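Local atomic coordinates of putative phosphinothricin acetyltransferase YwnH (Bacillus subtilis, PDB entry 1VHS), a protein that probably transfers an acetyl group from acetyl-CoA to phosphinothricin, inactivating this antibiotic and herbicide. Residues A[101-106]-A[130-135]. Numbering follows the deposited sequence. Where two conformers were deposited one is given.
Sequences YLLQEA and LKLFEK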
loop_
_atom_site.group_PDB
_atom_site.type_symbol
_atom_site.label_atom_id
_atom_site.label_comp_id
_atom_site.label_asym_id
_atom_site.label_seq_id
_atom_site.Cartn_x
_atom_site.Cartn_y
_atom_site.Cartn_z
ATOM N N TYR A 101 11.532 -5.610 1.935
ATOM C CA TYR A 101 11.926 -5.629 0.537
ATOM C C TYR A 101 11.007 -4.761 -0.317
ATOM O O TYR A 101 11.472 -3.981 -1.144
ATOM C CB TYR A 101 11.913 -7.059 -0.000
ATOM C CG TYR A 101 12.334 -7.139 -1.445
ATOM C CD1 TYR A 101 13.657 -6.902 -1.818
ATOM C CD2 TYR A 101 11.405 -7.410 -2.446
ATOM C CE1 TYR A 101 14.042 -6.930 -3.154
ATOM C CE2 TYR A 101 11.780 -7.439 -3.787
ATOM C CZ TYR A 101 13.099 -7.198 -4.132
ATOM O OH TYR A 101 13.475 -7.221 -5.456
ATOM N N LEU A 102 9.700 -4.903 -0.117
ATOM C CA LEU A 102 8.730 -4.131 -0.890
ATOM C C LEU A 102 8.867 -2.627 -0.686
ATOM O O LEU A 102 8.785 -1.855 -1.646
ATOM C CB LEU A 102 7.304 -4.575 -0.543
ATOM C CG LEU A 102 7.003 -6.042 -0.869
ATOM C CD1 LEU A 102 5.605 -6.413 -0.396
ATOM C CD2 LEU A 102 7.132 -6.255 -2.371
ATOM N N LEU A 103 9.069 -2.200 0.556
ATOM C CA LEU A 103 9.210 -0.770 0.813
ATOM C C LEU A 103 10.477 -0.253 0.150
ATOM O O LEU A 103 10.475 0.814 -0.450
ATOM C CB LEU A 103 9.244 -0.475 2.318
ATOM C CG LEU A 103 9.337 1.011 2.705
ATOM C CD1 LEU A 103 8.279 1.830 1.961
ATOM C CD2 LEU A 103 9.156 1.155 4.213
ATOM N N GLN A 104 11.561 -1.016 0.249
ATOM C CA GLN A 104 12.817 -0.605 -0.365
ATOM C C GLN A 104 12.624 -0.411 -1.869
ATOM O O GLN A 104 13.083 0.578 -2.432
ATOM C CB GLN A 104 13.908 -1.645 -0.091
ATOM C CG GLN A 104 15.227 -1.365 -0.798
ATOM C CD GLN A 104 16.264 -2.441 -0.531
ATOM O OE1 GLN A 104 16.746 -2.590 0.593
ATOM N NE2 GLN A 104 16.605 -3.207 -1.566
ATOM N N GLU A 105 11.931 -1.349 -2.514
ATOM C CA GLU A 105 11.676 -1.242 -3.949
ATOM C C GLU A 105 10.770 -0.053 -4.257
ATOM O O GLU A 105 10.984 0.660 -5.232
ATOM C CB GLU A 105 11.040 -2.529 -4.479
ATOM C CG GLU A 105 11.999 -3.707 -4.522
ATOM C CD GLU A 105 13.394 -3.301 -4.988
ATOM O OE1 GLU A 105 13.530 -2.827 -6.135
ATOM O OE2 GLU A 105 14.356 -3.444 -4.202
ATOM N N ALA A 106 9.754 0.156 -3.430
ATOM C CA ALA A 106 8.850 1.279 -3.639
ATOM C C ALA A 106 9.656 2.577 -3.613
ATOM O O ALA A 106 9.460 3.463 -4.450
ATOM C CB ALA A 106 7.768 1.302 -2.548
ATOM N N LEU A 130 4.465 0.553 11.307
ATOM C CA LEU A 130 4.905 1.886 11.697
ATOM C C LEU A 130 6.414 1.909 11.898
ATOM O O LEU A 130 7.087 2.840 11.462
ATOM C CB LEU A 130 4.202 2.334 12.986
ATOM C CG LEU A 130 2.684 2.539 12.875
ATOM C CD1 LEU A 130 2.090 2.822 14.244
ATOM C CD2 LEU A 130 2.391 3.685 11.924
ATOM N N LYS A 131 6.949 0.875 12.541
ATOM C CA LYS A 131 8.385 0.828 12.790
ATOM C C LYS A 131 9.163 0.655 11.490
ATOM O O LYS A 131 10.203 1.283 11.296
ATOM C CB LYS A 131 8.735 -0.300 13.767
ATOM N N LEU A 132 8.650 -0.193 10.603
ATOM C CA LEU A 132 9.278 -0.430 9.313
ATOM C C LEU A 132 9.438 0.889 8.554
ATOM O O LEU A 132 10.533 1.234 8.123
ATOM C CB LEU A 132 8.437 -1.395 8.472
ATOM C CG LEU A 132 8.950 -1.625 7.044
ATOM C CD1 LEU A 132 10.355 -2.199 7.094
ATOM C CD2 LEU A 132 8.009 -2.566 6.301
ATOM N N PHE A 133 8.341 1.629 8.387
ATOM C CA PHE A 133 8.422 2.898 7.671
ATOM C C PHE A 133 9.343 3.919 8.345
ATOM O O PHE A 133 10.075 4.645 7.670
ATOM C CB PHE A 133 7.019 3.496 7.479
ATOM C CG PHE A 133 6.271 2.915 6.307
ATOM C CD1 PHE A 133 5.729 1.631 6.371
ATOM C CD2 PHE A 133 6.137 3.637 5.129
ATOM C CE1 PHE A 133 5.064 1.079 5.275
ATOM C CE2 PHE A 133 5.472 3.094 4.023
ATOM C CZ PHE A 133 4.937 1.812 4.099
ATOM N N GLU A 134 9.323 3.968 9.674
ATOM C CA GLU A 134 10.158 4.919 10.393
ATOM C C GLU A 134 11.647 4.634 10.234
ATOM O O GLU A 134 12.463 5.535 10.373
ATOM C CB GLU A 134 9.767 4.962 11.879
ATOM C CG GLU A 134 8.467 5.714 12.121
ATOM C CD GLU A 134 8.017 5.683 13.571
ATOM O OE1 GLU A 134 8.781 6.141 14.446
ATOM O OE2 GLU A 134 6.897 5.202 13.836
ATOM N N LYS A 135 11.999 3.389 9.932
ATOM C CA LYS A 135 13.404 3.046 9.731
ATOM C C LYS A 135 13.821 3.520 8.348
ATOM O O LYS A 135 15.011 3.653 8.065
ATOM C CB LYS A 135 13.624 1.532 9.828
ATOM C CG LYS A 135 13.501 0.960 11.230
ATOM C CD LYS A 135 13.759 -0.537 11.213
ATOM C CE LYS A 135 13.613 -1.158 12.598
ATOM N NZ LYS A 135 13.740 -2.639 12.527
#
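L103 of helix 98-109 reaches across to L132 and F133 of helix 127-135, joining two helices of the GNAT acetyltransferase fold that pack on the same mixed sheet. The whole contact is apolar and rests on three side chains; L103 and F133 are buried, L132 partly exposed. The closest pair of CA atoms across the two segments is that of L103 and F133, 7.8 Å apart.

The main interaction is a CH-pi contact. Methyl CD2 of L103 sits almost squarely over one face of the F133 ring, 3.9 Å from its centroid and only 7° off the ring normal. The other methyl, CD1 of L103, stays above the same face but is shifted outward past the CE2 corner of the ring, 3.7 Å from F133 CE2. The CA-CB bond of L103 points toward helix 127-135; chi1 of -178°, which sets CG opposite the backbone N, and chi2 of 50° then bring both methyls to this one side of the ring.

The sheet lies beneath both helices: L102 and A106 contact strands 64-72 and 82-89, while L130 and F133 contact strands 117-123 and 153-163. F138 meets F133 edge-to-face. The predicted acetyl-CoA site is close by, with G99 near L132 and I87 near L103.

Van der Waals packing completes the joint. L103 and L132 run past each other in opposite senses, with L103 CD2 4.0 Å from L132 CG. That same methyl is lodged between the branch point of L132, the ring of F133 and the base of F133, where L103 CD2 lies 3.9 Å from F133 CA.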